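Local coordinates for protein putative oxidoreductase molybdopterin-binding subunit (Sulfolobus tokodaii, PDB 4ZOH) that probably acts as the large molybdenum-bearing subunit of a xanthine oxidase-family oxidoreductase, holding the pterin cytosine dinucleotide cofactor, at residues K668-G671 against E672-A675; T439-G443 against Q444-T448; G614-Q617 against A618-G622. All coordinates share one frame; numbering follows the deposited sequence.

Contact 1: residues K668-G671 against E672-A675; sequences KGIG and EAGA. With MCN (pterin cytosine dinucleotide), chain D.
Phosphate oxygen O2A of the pterin cytosine dinucleotide (MCN) is held by the turn in which Ile670 meets Ala673. Ile670 N donates to O2A of MCN at 2.8 Å. Gly671 N gives O2A of MCN a second bond, at 2.9 Å. Two consecutive amides thus hold one anionic oxygen. This is the cofactor-binding loop and helix N-terminus of a molybdopterin-binding domain. A side chain on Gly671 would run into C9' of MCN. Farther back, Lys668 O accepts from the cytosine amine N4 of MCN at 3.0 Å. The Lys668 side chain goes to Asp381 instead.

Ile670 O takes the amide of Ala673 in a weak bond. Water 2 lies 2.7 Å from Ile670 O, placed to donate, though other acceptors are in its reach. It also accepts from Gly674 N. Water 1 donates weakly to Gly669 O and accepts from Glu672 N.

Ile670 CG1 is anti to the backbone N (chi1 -163°) and lies 4.2 Å from Ala673 CB. Ile670 CG2 lies 3.5 Å from C6 of MCN, off the cytosine plane and beyond the ring's rim.

Glu672 reaches the metal end of the cofactor, about 3 Å from molybdenum, consistent with the active-site glutamate of this family. Gly333 N binds OE2, and Arg336 and Ser484 bind OE1. The Glu672 carboxylate carbon CD lies 3.2 Å from the dithiolene sulfur S8' of MCN.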
ATOM      1  N   LYS A 668      25.656  24.908 -12.838  1.00 22.56           N
ATOM      2  CA  LYS A 668      24.521  25.783 -12.906  1.00 25.64           C
ATOM      3  C   LYS A 668      23.392  24.930 -13.485  1.00 27.48           C
ATOM      4  O   LYS A 668      23.665  23.878 -14.110  1.00 25.46           O
ATOM      5  CB  LYS A 668      24.793  26.997 -13.856  1.00 21.61           C
ATOM      6  CG  LYS A 668      26.157  27.647 -13.550  1.00 22.01           C
ATOM      7  CD  LYS A 668      26.389  28.962 -14.314  1.00 22.59           C
ATOM      8  CE  LYS A 668      27.723  29.645 -13.924  1.00 22.14           C
ATOM      9  NZ  LYS A 668      27.676  31.018 -14.563  1.00 23.03           N
ATOM     10  N   GLY A 669      22.147  25.419 -13.353  1.00 22.36           N
ATOM     11  CA  GLY A 669      21.018  24.698 -13.855  1.00 23.11           C
ATOM     12  C   GLY A 669      20.769  24.781 -15.329  1.00 25.83           C
ATOM     13  O   GLY A 669      20.920  25.861 -15.964  1.00 26.66           O
ATOM     14  N   ILE A 670      20.310  23.661 -15.883  1.00 22.17           N
ATOM     15  CA  ILE A 670      19.895  23.607 -17.265  1.00 20.39           C
ATOM     16  C   ILE A 670      18.429  23.168 -17.422  1.00 19.25           C
ATOM     17  O   ILE A 670      17.864  23.157 -18.562  1.00 18.68           O
ATOM     18  CB  ILE A 670      20.810  22.569 -18.029  1.00 22.45           C
ATOM     19  CG1 ILE A 670      20.706  22.788 -19.565  1.00 18.07           C
ATOM     20  CG2 ILE A 670      20.378  21.110 -17.674  1.00 19.04           C
ATOM     21  CD1 ILE A 670      21.808  22.156 -20.420  1.00 20.15           C
ATOM     22  N   GLY A 671      17.768  22.782 -16.316  1.00 21.47           N
ATOM     23  CA  GLY A 671      16.363  22.233 -16.462  1.00 19.40           C
ATOM     24  C   GLY A 671      15.469  23.108 -17.292  1.00 19.71           C
ATOM     25  O   GLY A 671      14.580  22.604 -18.031  1.00 23.03           O
ATOM     26  N   GLU A 672      15.699  24.424 -17.199  1.00 20.70           N
ATOM     27  CA  GLU A 672      14.806  25.396 -17.875  1.00 23.74           C
ATOM     28  C   GLU A 672      15.294  26.105 -19.140  1.00 21.62           C
ATOM     29  O   GLU A 672      14.476  26.551 -19.901  1.00 22.25           O
ATOM     30  CB  GLU A 672      14.196  26.414 -16.836  1.00 26.10           C
ATOM     31  CG  GLU A 672      13.322  25.694 -15.812  1.00 23.74           C
ATOM     32  CD  GLU A 672      12.983  26.526 -14.562  1.00 23.82           C
ATOM     33  OE1 GLU A 672      13.875  26.781 -13.731  1.00 22.42           O
ATOM     34  OE2 GLU A 672      11.818  26.985 -14.456  1.00 26.30           O
ATOM     35  N   ALA A 673      16.629  26.181 -19.309  1.00 22.59           N
ATOM     36  CA  ALA A 673      17.394  26.857 -20.411  1.00 20.05           C
ATOM     37  C   ALA A 673      16.879  26.567 -21.824  1.00 20.86           C
ATOM     38  O   ALA A 673      16.586  27.493 -22.615  1.00 22.28           O
ATOM     39  CB  ALA A 673      18.885  26.482 -20.241  1.00 17.29           C
ATOM     40  N   GLY A 674      16.642  25.289 -22.128  1.00 20.79           N
ATOM     41  CA  GLY A 674      16.063  24.915 -23.438  1.00 19.06           C
ATOM     42  C   GLY A 674      14.774  25.590 -23.763  1.00 21.06           C
ATOM     43  O   GLY A 674      14.536  25.996 -24.954  1.00 20.25           O
ATOM     44  N   ALA A 675      13.883  25.688 -22.744  1.00 17.97           N
ATOM     45  CA  ALA A 675      12.563  26.256 -23.027  1.00 19.62           C
ATOM     46  C   ALA A 675      12.752  27.776 -23.165  1.00 20.13           C
ATOM     47  O   ALA A 675      12.024  28.396 -23.940  1.00 21.23           O
ATOM     48  CB  ALA A 675      11.512  25.908 -21.931  1.00 19.58           C
TER
HETATM   49  N1  MCN D 801      22.675  18.568 -15.135  1.00 26.58           N
HETATM   50  C2  MCN D 801      24.034  18.299 -15.182  1.00 27.83           C
HETATM   51  N3  MCN D 801      24.963  19.303 -15.119  1.00 26.87           N
HETATM   52  C4  MCN D 801      24.510  20.614 -15.016  1.00 26.25           C
HETATM   53  C5  MCN D 801      23.147  20.899 -14.970  1.00 26.33           C
HETATM   54  C6  MCN D 801      22.211  19.865 -15.004  1.00 24.07           C
HETATM   55  O2  MCN D 801      24.485  17.153 -15.273  1.00 27.20           O
HETATM   56  N4  MCN D 801      25.417  21.566 -14.956  1.00 23.47           N
HETATM   57  C1' MCN D 801      21.759  17.426 -15.183  1.00 26.05           C
HETATM   58  C2D MCN D 801      21.428  16.976 -13.759  1.00 27.48           C
HETATM   59  O2' MCN D 801      22.264  15.957 -13.300  1.00 34.26           O
HETATM   60  C3' MCN D 801      20.054  16.382 -13.916  1.00 26.77           C
HETATM   61  C4D MCN D 801      19.444  17.426 -14.756  1.00 27.36           C
HETATM   62  O4D MCN D 801      20.515  17.802 -15.727  1.00 26.77           O
HETATM   63  O3' MCN D 801      20.049  15.167 -14.583  1.00 26.35           O
HETATM   64  C5' MCN D 801      19.194  18.370 -13.595  1.00 28.96           C
HETATM   65  O5' MCN D 801      18.904  19.579 -14.006  1.00 29.72           O
HETATM   66  PA  MCN D 801      18.869  20.866 -13.016  1.00 25.88           P
HETATM   67  O1A MCN D 801      19.483  20.776 -11.707  1.00 26.43           O
HETATM   68  O2A MCN D 801      19.317  21.886 -14.025  1.00 24.53           O
HETATM   69  O3A MCN D 801      17.187  20.991 -12.984  1.00 25.71           O
HETATM   70  PB  MCN D 801      16.300  20.160 -11.922  1.00 22.58           P
HETATM   71  O1B MCN D 801      16.202  20.999 -10.658  1.00 23.31           O
HETATM   72  O2B MCN D 801      16.691  18.763 -11.711  1.00 19.76           O
HETATM   73  O3B MCN D 801      14.981  20.143 -12.697  1.00 20.82           O
HETATM   74  C10 MCN D 801      13.962  21.174 -12.585  1.00 19.76           C
HETATM   75  C9' MCN D 801      13.520  21.636 -13.952  1.00 20.12           C
HETATM   76  C8' MCN D 801      12.341  22.454 -13.915  1.00 22.27           C
HETATM   77  S8' MCN D 801      12.298  23.890 -12.902  1.00 25.50           S
HETATM   78  C7' MCN D 801      11.275  22.237 -14.734  1.00 22.72           C
HETATM   79  S7' MCN D 801       9.863  23.324 -14.810  1.00 24.97           S
HETATM   80  C6' MCN D 801      11.262  21.172 -15.718  1.00 23.76           C
HETATM   81  C7  MCN D 801      12.718  20.669 -15.993  1.00 24.09           C
HETATM   82  O9' MCN D 801      13.322  20.461 -14.732  1.00 22.33           O
HETATM   83  N5' MCN D 801      10.343  20.086 -15.383  1.00 22.48           N
HETATM   84  C4A MCN D 801      10.542  18.750 -15.785  1.00 25.33           C
HETATM   85  N8' MCN D 801      12.683  19.372 -16.737  1.00 23.55           N
HETATM   86  C4B MCN D 801      11.731  18.425 -16.500  1.00 25.90           C
HETATM   87  N1' MCN D 801      11.970  17.193 -16.957  1.00 24.57           N
HETATM   88  C2' MCN D 801      11.094  16.225 -16.695  1.00 23.89           C
HETATM   89  N2' MCN D 801      11.368  15.017 -17.140  1.00 23.95           N
HETATM   90  N3' MCN D 801       9.869  16.457 -15.986  1.00 22.66           N
HETATM   91  C4' MCN D 801       9.563  17.759 -15.528  1.00 26.60           C
HETATM   92  O4' MCN D 801       8.478  17.978 -14.914  1.00 24.48           O
HETATM   93  O   HOH W   1      18.081  26.586 -16.786  1.00 21.86           O
HETATM   94  O   HOH W   2      16.179  22.862 -20.618  1.00 20.31           O

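Contact 2: residues T439-G443 against Q444-T448; sequences TGPHG and QGDAT. With MCN (pterin cytosine dinucleotide), chain D.
The His442 ring and the Gln444 side-chain amide stand nearly upright to each other, their planes 81° apart. Gln444 NE2 lies 3.1 Å above the ring plane of His442, offset toward the rim. The other end of the amide is fixed by the backbone: His442 N donates to Gln444 OE1 at 2.9 Å, almost straight (173°). A bend at chi2 (88°) turns the Gln444 amide back over its own loop.

The ring has its own tether. His442 ND1 donates in the ring plane to Gly440 O at 2.8 Å. The pterin carbonyl O4' of MCN lies at the ring edge, 3.2 Å from His442 CD2. With an alanine here, Gly440 O would probably lose its ND1 donor, and Gln444 NE2 and O4' of MCN the ring beside them.

This turn leads into helix 446-458, with Gly445 at its N-cap, and forms part of the cofactor pocket of the molybdopterin-binding domain. Gln444 NE2 donates to the pyran oxygen O9' of MCN at 3.2 Å. Gln444 O accepts from the ribose O3' of MCN at 2.7 Å. Water 3 accepts from both Gly443 N and Gly445 N.

Asp446 turns its carboxylate to the diphosphate, OD2 lying 2.8 Å from O2B of MCN. Pro441 rests its CB and CG against this side chain.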
ATOM      1  N   THR A 439      15.571  17.144  -2.153  1.00 19.66           N
ATOM      2  CA  THR A 439      14.880  17.546  -3.422  1.00 18.12           C
ATOM      3  C   THR A 439      13.780  16.511  -3.804  1.00 17.77           C
ATOM      4  O   THR A 439      13.542  15.531  -3.068  1.00 18.92           O
ATOM      5  CB  THR A 439      15.879  17.733  -4.565  1.00 19.79           C
ATOM      6  OG1 THR A 439      16.539  16.490  -4.841  1.00 17.98           O
ATOM      7  CG2 THR A 439      16.926  18.807  -4.129  1.00 20.16           C
ATOM      8  N   GLY A 440      13.065  16.755  -4.879  1.00 17.43           N
ATOM      9  CA  GLY A 440      11.985  15.880  -5.243  1.00 18.78           C
ATOM     10  C   GLY A 440      11.973  15.628  -6.775  1.00 19.86           C
ATOM     11  O   GLY A 440      11.066  16.098  -7.470  1.00 21.47           O
ATOM     12  N   PRO A 441      12.994  14.918  -7.330  1.00 19.80           N
ATOM     13  CA  PRO A 441      13.007  14.704  -8.816  1.00 18.55           C
ATOM     14  C   PRO A 441      11.745  14.028  -9.286  1.00 16.37           C
ATOM     15  O   PRO A 441      11.176  13.208  -8.571  1.00 17.17           O
ATOM     16  CB  PRO A 441      14.198  13.744  -9.024  1.00 19.56           C
ATOM     17  CG  PRO A 441      15.030  13.867  -7.766  1.00 19.44           C
ATOM     18  CD  PRO A 441      14.159  14.334  -6.644  1.00 17.38           C
ATOM     19  N   HIS A 442      11.335  14.387 -10.475  1.00 17.70           N
ATOM     20  CA  HIS A 442      10.123  13.924 -11.140  1.00 18.24           C
ATOM     21  C   HIS A 442      10.367  13.822 -12.652  1.00 17.15           C
ATOM     22  O   HIS A 442       9.516  14.247 -13.503  1.00 19.50           O
ATOM     23  CB  HIS A 442       8.884  14.801 -10.833  1.00 15.84           C
ATOM     24  CG  HIS A 442       9.157  16.269 -10.862  1.00 19.17           C
ATOM     25  ND1 HIS A 442       9.751  16.940  -9.799  1.00 18.85           N
ATOM     26  CD2 HIS A 442       8.926  17.207 -11.825  1.00 19.09           C
ATOM     27  CE1 HIS A 442       9.818  18.232 -10.081  1.00 18.71           C
ATOM     28  NE2 HIS A 442       9.350  18.425 -11.308  1.00 22.05           N
ATOM     29  N   GLY A 443      11.502  13.206 -12.986  1.00 20.07           N
ATOM     30  CA  GLY A 443      11.850  12.907 -14.373  1.00 22.11           C
ATOM     31  C   GLY A 443      13.251  13.352 -14.740  1.00 24.45           C
ATOM     32  O   GLY A 443      13.811  12.898 -15.708  1.00 20.75           O
ATOM     33  N   GLN A 444      13.803  14.284 -13.964  1.00 23.96           N
ATOM     34  CA  GLN A 444      15.040  14.956 -14.386  1.00 22.75           C
ATOM     35  C   GLN A 444      16.321  14.142 -14.176  1.00 23.17           C
ATOM     36  O   GLN A 444      17.390  14.588 -14.641  1.00 23.03           O
ATOM     37  CB  GLN A 444      15.191  16.347 -13.750  1.00 20.55           C
ATOM     38  CG  GLN A 444      14.023  17.307 -13.987  1.00 19.92           C
ATOM     39  CD  GLN A 444      12.872  17.206 -12.943  1.00 20.08           C
ATOM     40  OE1 GLN A 444      12.828  16.298 -12.100  1.00 18.14           O
ATOM     41  NE2 GLN A 444      11.937  18.157 -13.000  1.00 19.68           N
ATOM     42  N   GLY A 445      16.246  13.014 -13.481  1.00 19.27           N
ATOM     43  CA  GLY A 445      17.409  12.147 -13.311  1.00 22.06           C
ATOM     44  C   GLY A 445      18.498  12.585 -12.343  1.00 23.63           C
ATOM     45  O   GLY A 445      19.646  12.131 -12.466  1.00 21.53           O
ATOM     46  N   ASP A 446      18.163  13.456 -11.387  1.00 22.40           N
ATOM     47  CA  ASP A 446      19.156  13.941 -10.409  1.00 24.37           C
ATOM     48  C   ASP A 446      19.687  12.859  -9.534  1.00 22.77           C
ATOM     49  O   ASP A 446      20.808  12.998  -9.012  1.00 25.44           O
ATOM     50  CB  ASP A 446      18.601  15.059  -9.493  1.00 22.50           C
ATOM     51  CG  ASP A 446      18.113  16.198 -10.282  1.00 25.94           C
ATOM     52  OD1 ASP A 446      18.934  17.039 -10.657  1.00 29.97           O
ATOM     53  OD2 ASP A 446      16.953  16.203 -10.667  1.00 26.03           O
ATOM     54  N   ALA A 447      18.904  11.802  -9.334  1.00 21.04           N
ATOM     55  CA  ALA A 447      19.346  10.747  -8.425  1.00 21.74           C
ATOM     56  C   ALA A 447      20.641  10.079  -9.016  1.00 21.43           C
ATOM     57  O   ALA A 447      21.560   9.737  -8.275  1.00 21.07           O
ATOM     58  CB  ALA A 447      18.241   9.718  -8.171  1.00 19.56           C
ATOM     59  N   THR A 448      20.676   9.871 -10.331  1.00 22.33           N
ATOM     60  CA  THR A 448      21.896   9.334 -10.996  1.00 21.27           C
ATOM     61  C   THR A 448      23.050  10.317 -10.756  1.00 21.00           C
ATOM     62  O   THR A 448      24.117   9.904 -10.353  1.00 22.59           O
ATOM     63  CB  THR A 448      21.673   9.163 -12.504  1.00 21.16           C
ATOM     64  OG1 THR A 448      20.769   8.081 -12.695  1.00 21.25           O
ATOM     65  CG2 THR A 448      22.978   8.837 -13.197  1.00 22.79           C
TER
HETATM   66  N1  MCN D 801      22.675  18.568 -15.135  1.00 26.58           N
HETATM   67  C2  MCN D 801      24.034  18.299 -15.182  1.00 27.83           C
HETATM   68  N3  MCN D 801      24.963  19.303 -15.119  1.00 26.87           N
HETATM   69  C4  MCN D 801      24.510  20.614 -15.016  1.00 26.25           C
HETATM   70  C5  MCN D 801      23.147  20.899 -14.970  1.00 26.33           C
HETATM   71  C6  MCN D 801      22.211  19.865 -15.004  1.00 24.07           C
HETATM   72  O2  MCN D 801      24.485  17.153 -15.273  1.00 27.20           O
HETATM   73  N4  MCN D 801      25.417  21.566 -14.956  1.00 23.47           N
HETATM   74  C1' MCN D 801      21.759  17.426 -15.183  1.00 26.05           C
HETATM   75  C2D MCN D 801      21.428  16.976 -13.759  1.00 27.48           C
HETATM   76  O2' MCN D 801      22.264  15.957 -13.300  1.00 34.26           O
HETATM   77  C3' MCN D 801      20.054  16.382 -13.916  1.00 26.77           C
HETATM   78  C4D MCN D 801      19.444  17.426 -14.756  1.00 27.36           C
HETATM   79  O4D MCN D 801      20.515  17.802 -15.727  1.00 26.77           O
HETATM   80  O3' MCN D 801      20.049  15.167 -14.583  1.00 26.35           O
HETATM   81  C5' MCN D 801      19.194  18.370 -13.595  1.00 28.96           C
HETATM   82  O5' MCN D 801      18.904  19.579 -14.006  1.00 29.72           O
HETATM   83  PA  MCN D 801      18.869  20.866 -13.016  1.00 25.88           P
HETATM   84  O1A MCN D 801      19.483  20.776 -11.707  1.00 26.43           O
HETATM   85  O2A MCN D 801      19.317  21.886 -14.025  1.00 24.53           O
HETATM   86  O3A MCN D 801      17.187  20.991 -12.984  1.00 25.71           O
HETATM   87  PB  MCN D 801      16.300  20.160 -11.922  1.00 22.58           P
HETATM   88  O1B MCN D 801      16.202  20.999 -10.658  1.00 23.31           O
HETATM   89  O2B MCN D 801      16.691  18.763 -11.711  1.00 19.76           O
HETATM   90  O3B MCN D 801      14.981  20.143 -12.697  1.00 20.82           O
HETATM   91  C10 MCN D 801      13.962  21.174 -12.585  1.00 19.76           C
HETATM   92  C9' MCN D 801      13.520  21.636 -13.952  1.00 20.12           C
HETATM   93  C8' MCN D 801      12.341  22.454 -13.915  1.00 22.27           C
HETATM   94  S8' MCN D 801      12.298  23.890 -12.902  1.00 25.50           S
HETATM   95  C7' MCN D 801      11.275  22.237 -14.734  1.00 22.72           C
HETATM   96  S7' MCN D 801       9.863  23.324 -14.810  1.00 24.97           S
HETATM   97  C6' MCN D 801      11.262  21.172 -15.718  1.00 23.76           C
HETATM   98  C7  MCN D 801      12.718  20.669 -15.993  1.00 24.09           C
HETATM   99  O9' MCN D 801      13.322  20.461 -14.732  1.00 22.33           O
HETATM  100  N5' MCN D 801      10.343  20.086 -15.383  1.00 22.48           N
HETATM  101  C4A MCN D 801      10.542  18.750 -15.785  1.00 25.33           C
HETATM  102  N8' MCN D 801      12.683  19.372 -16.737  1.00 23.55           N
HETATM  103  C4B MCN D 801      11.731  18.425 -16.500  1.00 25.90           C
HETATM  104  N1' MCN D 801      11.970  17.193 -16.957  1.00 24.57           N
HETATM  105  C2' MCN D 801      11.094  16.225 -16.695  1.00 23.89           C
HETATM  106  N2' MCN D 801      11.368  15.017 -17.140  1.00 23.95           N
HETATM  107  N3' MCN D 801       9.869  16.457 -15.986  1.00 22.66           N
HETATM  108  C4' MCN D 801       9.563  17.759 -15.528  1.00 26.60           C
HETATM  109  O4' MCN D 801       8.478  17.978 -14.914  1.00 24.48           O
HETATM  110  O   HOH W   3      14.026  11.659 -12.032  1.00 24.23           O

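Contact 3: residues G614-Q617 against A618-G622; sequences GMAQ and ALLEG
Gly614 and Ala618 are joined by one of the last backbone bonds of helix 600-619, at its C-terminal end. Ala618 N donates to Gly614 O at 3.2 Å. Leu619 N donates to Met615 O at 2.8 Å. The last acceptor is doubly used. Ala616 O takes Leu620 N at 2.6 Å and Glu621 N at 2.7 Å. The two donors come from opposite faces of its carbonyl plane, and the Glu621 bond is the straighter (169°). A bond from the fifth residue on closes a pi-turn. Here the chain leaves the helix at Leu620, which keeps a negative phi (-128°), unlike the left-handed residue of a Schellman motif.

The apolar contacts follow the helical spacing. Met615 CG meets Leu619 CD1 at 3.8 Å, one turn on, the two side chains crossing at a slant. The base of the Leu619 side chain also lies against the backbone of the turn before, with CB and CG both near Met615 O. Ala616 CB comes near Leu620 CD1 at 4.4 Å, a looser approach. Ala618 and Leu619 lean on Ile682, so this helix end is packed against helix 673-688.

The two polar side chains differ: Gln617 points away, Glu621 runs back along Ala616. Gln617 is extended, with CG anti to the backbone N (chi1 -179°), and its amide reaches Asn157 through NE2 and Arg256 through OE1. Glu621 is extended too. Outside the two segments, its OE2 pairs in a salt bridge with a basic side chain of another protein's chain, which ties this helix end to a subunit interface. That same Glu621 OE2 lies 3.3 Å from Ala616 CB.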
ATOM      1  N   GLY A 614       9.792  24.835 -25.844  1.00 20.30           N
ATOM      2  CA  GLY A 614       9.964  26.233 -26.349  1.00 21.06           C
ATOM      3  C   GLY A 614       9.543  26.342 -27.814  1.00 21.61           C
ATOM      4  O   GLY A 614       8.854  27.293 -28.183  1.00 21.45           O
ATOM      5  N   MET A 615       9.876  25.319 -28.638  1.00 23.73           N
ATOM      6  CA  MET A 615       9.479  25.321 -30.068  1.00 22.15           C
ATOM      7  C   MET A 615       7.975  25.193 -30.205  1.00 19.06           C
ATOM      8  O   MET A 615       7.337  25.813 -31.079  1.00 19.11           O
ATOM      9  CB  MET A 615      10.186  24.148 -30.766  1.00 25.49           C
ATOM     10  CG  MET A 615       9.601  23.828 -32.130  1.00 29.07           C
ATOM     11  SD  MET A 615      10.307  22.367 -32.960  1.00 40.94           S
ATOM     12  CE  MET A 615      11.880  22.376 -32.109  1.00 41.13           C
ATOM     13  N   ALA A 616       7.400  24.313 -29.379  1.00 18.71           N
ATOM     14  CA  ALA A 616       5.943  24.052 -29.411  1.00 18.36           C
ATOM     15  C   ALA A 616       5.142  25.370 -29.024  1.00 19.09           C
ATOM     16  O   ALA A 616       4.046  25.624 -29.566  1.00 21.45           O
ATOM     17  CB  ALA A 616       5.598  22.952 -28.415  1.00 17.09           C
ATOM     18  N   GLN A 617       5.673  26.133 -28.062  1.00 19.67           N
ATOM     19  CA  GLN A 617       5.053  27.444 -27.704  1.00 22.03           C
ATOM     20  C   GLN A 617       5.046  28.396 -28.945  1.00 24.67           C
ATOM     21  O   GLN A 617       3.965  28.981 -29.302  1.00 25.45           O
ATOM     22  CB  GLN A 617       5.805  28.123 -26.525  1.00 23.23           C
ATOM     23  CG  GLN A 617       5.116  29.468 -26.157  1.00 18.99           C
ATOM     24  CD  GLN A 617       5.622  30.241 -24.971  1.00 16.80           C
ATOM     25  OE1 GLN A 617       6.677  29.963 -24.342  1.00 21.13           O
ATOM     26  NE2 GLN A 617       4.859  31.293 -24.655  1.00 17.07           N
ATOM     27  N   ALA A 618       6.212  28.497 -29.613  1.00 21.84           N
ATOM     28  CA  ALA A 618       6.358  29.286 -30.887  1.00 24.74           C
ATOM     29  C   ALA A 618       5.414  28.800 -31.973  1.00 22.90           C
ATOM     30  O   ALA A 618       4.700  29.603 -32.619  1.00 26.37           O
ATOM     31  CB  ALA A 618       7.806  29.252 -31.409  1.00 22.57           C
ATOM     32  N   LEU A 619       5.318  27.489 -32.119  1.00 25.78           N
ATOM     33  CA  LEU A 619       4.661  26.939 -33.335  1.00 26.59           C
ATOM     34  C   LEU A 619       3.337  26.251 -33.136  1.00 24.75           C
ATOM     35  O   LEU A 619       2.628  26.067 -34.113  1.00 23.39           O
ATOM     36  CB  LEU A 619       5.600  25.965 -34.093  1.00 23.98           C
ATOM     37  CG  LEU A 619       6.982  26.443 -34.499  1.00 26.91           C
ATOM     38  CD1 LEU A 619       7.735  25.237 -35.141  1.00 23.29           C
ATOM     39  CD2 LEU A 619       6.829  27.685 -35.436  1.00 22.80           C
ATOM     40  N   LEU A 620       3.021  25.781 -31.928  1.00 24.96           N
ATOM     41  CA  LEU A 620       1.821  24.907 -31.822  1.00 27.95           C
ATOM     42  C   LEU A 620       0.850  25.349 -30.756  1.00 25.87           C
ATOM     43  O   LEU A 620      -0.334  25.454 -31.029  1.00 25.42           O
ATOM     44  CB  LEU A 620       2.205  23.427 -31.560  1.00 27.21           C
ATOM     45  CG  LEU A 620       2.942  22.615 -32.651  1.00 28.79           C
ATOM     46  CD1 LEU A 620       3.686  21.420 -32.047  1.00 27.95           C
ATOM     47  CD2 LEU A 620       1.910  22.120 -33.646  1.00 25.13           C
ATOM     48  N   GLU A 621       1.366  25.540 -29.552  1.00 21.58           N
ATOM     49  CA  GLU A 621       0.519  25.615 -28.370  1.00 24.11           C
ATOM     50  C   GLU A 621      -0.078  27.010 -28.137  1.00 24.47           C
ATOM     51  O   GLU A 621       0.512  27.993 -28.554  1.00 25.05           O
ATOM     52  CB  GLU A 621       1.378  25.221 -27.176  1.00 21.71           C
ATOM     53  CG  GLU A 621       1.467  23.675 -27.140  1.00 24.23           C
ATOM     54  CD  GLU A 621       2.440  23.160 -26.110  1.00 24.03           C
ATOM     55  OE1 GLU A 621       2.580  23.751 -25.037  1.00 22.50           O
ATOM     56  OE2 GLU A 621       3.159  22.165 -26.396  1.00 26.13           O
ATOM     57  N   GLY A 622      -1.223  27.066 -27.434  1.00 27.75           N
ATOM     58  CA  GLY A 622      -1.779  28.296 -26.866  1.00 23.75           C
ATOM     59  C   GLY A 622      -3.057  28.072 -26.101  1.00 24.47           C
ATOM     60  O   GLY A 622      -3.941  27.311 -26.498  1.00 23.99           O
TER

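How the contacts relate
Contacts 1 and 2 both touch the pterin cytosine dinucleotide. Their centres are about 14 Å apart and their nearest atoms about 6 Å, with no direct touch. Contact 1 meets the cytosine, a phosphate and the dithiolene; contact 2 meets the ribose, the diphosphate and the pterin. The His442 side chain is about 7 Å from molybdenum. Contact 3 is a second layer: Gly614 is about 12 Å from the cofactor. Its centre is about 17 Å from that of contact 1, nearest atoms about 4 Å, and about 26 Å from that of contact 2. Helix 673-688 starts in contact 1 and packs on contact 3. Helix 600-619 ends in contact 3 and carries Gln606, which touches Gln444 and bonds the cofactor.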